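Local coordinates for periplasmic molybdate-binding protein (PDB 1ATG), which binds molybdate or tungstate in a pocket between its two domains, probably as the periplasmic receptor of an ABC-type molybdate importer, at residues Leu131-Leu134 and Glu138-Val141; Pro89-Val92 and Lys97-Ala100. One frame throughout, in Å; residues are numbered along the deposited sequence.

Contact 1. Residues Leu131-Leu134 and Glu138-Val141; sequences LDKL and ERIV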
# COMPACT_ATOMS: atom_id res chain seq x y z
N LEU A 131 16.05 1.24 14.91
CA LEU A 131 15.32 2.48 14.74
C LEU A 131 15.99 3.64 15.44
O LEU A 131 16.15 4.72 14.86
CB LEU A 131 13.86 2.35 15.19
CG LEU A 131 12.98 3.56 14.92
CD1 LEU A 131 12.95 3.88 13.43
CD2 LEU A 131 11.55 3.33 15.42
N ASP A 132 16.39 3.45 16.71
CA ASP A 132 17.02 4.57 17.42
C ASP A 132 18.32 5.02 16.75
O ASP A 132 18.51 6.23 16.63
CB ASP A 132 17.27 4.18 18.87
CG ASP A 132 15.99 4.00 19.68
OD1 ASP A 132 14.95 4.55 19.31
OD2 ASP A 132 16.07 3.28 20.70
N LYS A 133 19.15 4.06 16.39
CA LYS A 133 20.43 4.42 15.78
C LYS A 133 20.24 5.15 14.46
O LYS A 133 20.85 6.21 14.23
CB LYS A 133 21.26 3.15 15.57
CG LYS A 133 22.49 3.27 14.69
CD LYS A 133 22.67 2.03 13.83
CE LYS A 133 24.08 1.92 13.27
NZ LYS A 133 24.17 2.51 11.91
N LEU A 134 19.37 4.64 13.58
CA LEU A 134 19.20 5.26 12.27
C LEU A 134 18.50 6.60 12.37
O LEU A 134 18.74 7.52 11.56
CB LEU A 134 18.46 4.31 11.32
CG LEU A 134 19.28 3.07 10.96
CD1 LEU A 134 18.42 2.11 10.14
CD2 LEU A 134 20.56 3.40 10.21
N GLU A 138 20.19 10.40 11.46
CA GLU A 138 19.45 11.13 10.44
C GLU A 138 19.49 10.42 9.10
O GLU A 138 19.54 11.03 8.02
CB GLU A 138 19.96 12.58 10.36
CG GLU A 138 19.72 13.33 11.67
CD GLU A 138 19.98 14.82 11.55
OE1 GLU A 138 20.98 15.20 10.91
OE2 GLU A 138 19.18 15.60 12.10
N ARG A 139 19.46 9.09 9.13
CA ARG A 139 19.48 8.33 7.88
C ARG A 139 18.11 7.99 7.37
O ARG A 139 18.00 7.59 6.20
CB ARG A 139 20.36 7.10 8.07
CG ARG A 139 21.81 7.62 8.16
CD ARG A 139 22.74 6.53 8.59
NE ARG A 139 22.97 5.53 7.55
CZ ARG A 139 23.57 4.38 7.81
NH1 ARG A 139 23.95 4.10 9.06
NH2 ARG A 139 23.80 3.50 6.87
N ILE A 140 17.07 8.16 8.18
CA ILE A 140 15.73 7.87 7.71
C ILE A 140 15.14 9.14 7.13
O ILE A 140 15.16 10.19 7.78
CB ILE A 140 14.83 7.36 8.85
CG1 ILE A 140 15.38 6.06 9.43
CG2 ILE A 140 13.40 7.21 8.37
CD1 ILE A 140 14.72 5.64 10.73
N VAL A 141 14.66 9.06 5.90
CA VAL A 141 14.05 10.21 5.24
C VAL A 141 12.56 9.92 5.15
O VAL A 141 12.13 8.95 4.52
CB VAL A 141 14.68 10.50 3.88
CG1 VAL A 141 14.05 11.74 3.23
CG2 VAL A 141 16.18 10.75 4.04

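Contact 2. Residues Pro89-Val92 and Lys97-Ala100; sequences PGLV and KVLA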
# COMPACT_ATOMS: atom_id res chain seq x y z
N PRO A 89 21.75 -2.94 -7.83
CA PRO A 89 21.94 -4.38 -7.68
C PRO A 89 23.05 -4.64 -6.68
O PRO A 89 24.01 -3.87 -6.57
CB PRO A 89 22.28 -4.86 -9.09
CG PRO A 89 21.80 -3.77 -9.99
CD PRO A 89 22.00 -2.49 -9.21
N GLY A 90 22.94 -5.70 -5.88
CA GLY A 90 23.96 -6.05 -4.91
C GLY A 90 23.99 -5.28 -3.61
O GLY A 90 24.71 -5.73 -2.70
N LEU A 91 23.28 -4.16 -3.45
CA LEU A 91 23.33 -3.42 -2.19
C LEU A 91 22.52 -4.11 -1.11
O LEU A 91 23.00 -4.30 0.01
CB LEU A 91 22.87 -1.98 -2.37
CG LEU A 91 22.85 -1.12 -1.11
CD1 LEU A 91 24.23 -1.08 -0.45
CD2 LEU A 91 22.34 0.29 -1.40
N VAL A 92 21.27 -4.46 -1.39
CA VAL A 92 20.43 -5.15 -0.42
C VAL A 92 20.71 -6.64 -0.51
O VAL A 92 20.41 -7.28 -1.52
CB VAL A 92 18.94 -4.85 -0.65
CG1 VAL A 92 18.09 -5.62 0.35
CG2 VAL A 92 18.69 -3.36 -0.50
N LYS A 97 21.00 -7.75 6.21
CA LYS A 97 22.16 -7.36 7.01
C LYS A 97 22.66 -5.96 6.66
O LYS A 97 23.23 -5.27 7.49
CB LYS A 97 23.30 -8.36 6.83
CG LYS A 97 23.19 -9.59 7.71
CD LYS A 97 24.26 -10.61 7.32
CE LYS A 97 23.83 -12.02 7.68
NZ LYS A 97 23.09 -12.06 8.97
N VAL A 98 22.41 -5.52 5.43
CA VAL A 98 22.78 -4.18 4.99
C VAL A 98 22.26 -3.12 5.95
O VAL A 98 22.94 -2.11 6.14
CB VAL A 98 22.25 -3.93 3.57
CG1 VAL A 98 20.73 -3.91 3.48
CG2 VAL A 98 22.81 -2.62 3.04
N LEU A 99 21.10 -3.30 6.57
CA LEU A 99 20.55 -2.28 7.43
C LEU A 99 21.41 -1.90 8.63
O LEU A 99 21.30 -0.79 9.14
CB LEU A 99 19.17 -2.73 7.94
CG LEU A 99 18.07 -2.71 6.88
CD1 LEU A 99 16.83 -3.41 7.42
CD2 LEU A 99 17.73 -1.29 6.47
N ALA A 100 22.20 -2.84 9.13
CA ALA A 100 23.03 -2.60 10.30
C ALA A 100 24.38 -1.98 9.95
O ALA A 100 25.13 -1.65 10.88
CB ALA A 100 23.23 -3.91 11.05

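Contact 1. Residues Leu131-Leu134 and Glu138-Val141
The carbonyl O of Leu134 takes the amide N of Arg139 at 3.0 Å, a nearly straight bond with 161° at the hydrogen. Arg139 then sends its guanidinium back along the helix flank: CD2 of Leu134 lies over one face, 3.6 Å from NH1. In the conformer given, Lys133 NZ comes in at the edge, near the plane, 3.3 Å from the same NH1, and there Gln137 OE1 takes a hydrogen bond from both, which probably offsets their repulsion. NE and NH2 turn to backbone oxygens of Arg105, Gly101 and Trp104, so the guanidinium, on a buried residue, has its rotation fixed by several acceptors. The opening bond belongs to the Schellman motif that ends helix 131-136, with Glu138 at positive phi (59°), and the chain swings directly into strand 140-143 beside 107-110. Ile140, the first residue of that strand, reaches back toward the helix. With its CG1 beside the backbone N (chi1 -62°), CD1 extends to CD1 of Leu131 at 3.7 Å and to CB of Leu134 at 4.0 Å. The Leu131 and Ile140 side chains meet at about a right angle, and Leu125 of helix 116-127 touches both.

Contact 2. Residues Pro89-Val92 and Lys97-Ala100
Val98 pushes its two methyl groups against the backbone and side chains of Leu91 and Val92. CG2 lies 3.5 Å from the carbonyl O of Leu91, and CB of Val98 is close to that oxygen too, at 3.7 Å. The same CG2 also meets CD1 of Leu91 at 4.1 Å, the two side chains crossing at about a right angle. The other branch, CG1, occupies the place between its own backbone N and carbonyl carbon (chi1 65°), and from there it faces CA of Val92 at 4.1 Å; the methyl CG1 of Val92 is a little farther, 4.4 Å from CG1 of Val98. With CG turned opposite the backbone N (chi1 179°), Leu91 brings CD1 to Val98.

The next shell sets these groups in place. Residues 97-100 form a short 3-10 turn, closed by the bond from Ala100 N to Lys97 O, and the carboxylate of Asp93 receives the amides of Lys97 and Val98 at the start of that turn, one on each oxygen. Trp104 NE1 donates to the carbonyl O of Val98. On the other segment, Ser178 OG bonds to Val92 N, and Leu91 and Val92 both rest on Ser86 and Leu160, which fastens this connection between strands 75-86 and 107-110 to the sheet. Across the two segments themselves the contact is one of van der Waals touch, with methyl groups and a carbonyl oxygen as the surfaces, so the fit depends on their shapes, and the polar bonds that position it lie within residues 97-100 or run to Asp93, Trp104 and Ser178.

Residues 89-100 of contact 2 come earlier in the chain than residues 131-141 of contact 1, and the centres of the two contacts are 15 Å apart on the same side of the molecule. They touch directly where CD1 of Leu134 packs 4.2 Å from the carbonyl O of Leu99. Trp104 gives a second connection: already tied to Val98, it also makes a cation-pi interaction with Arg139 and touches Leu134. Both contacts lie away from the oxyanion pocket at the domain interface, with the side chain of Ile140 about 14 Å from the bound tungstate. Strand 140-143, which begins within contact 1, runs on toward Ser145 and Val146 of that pocket.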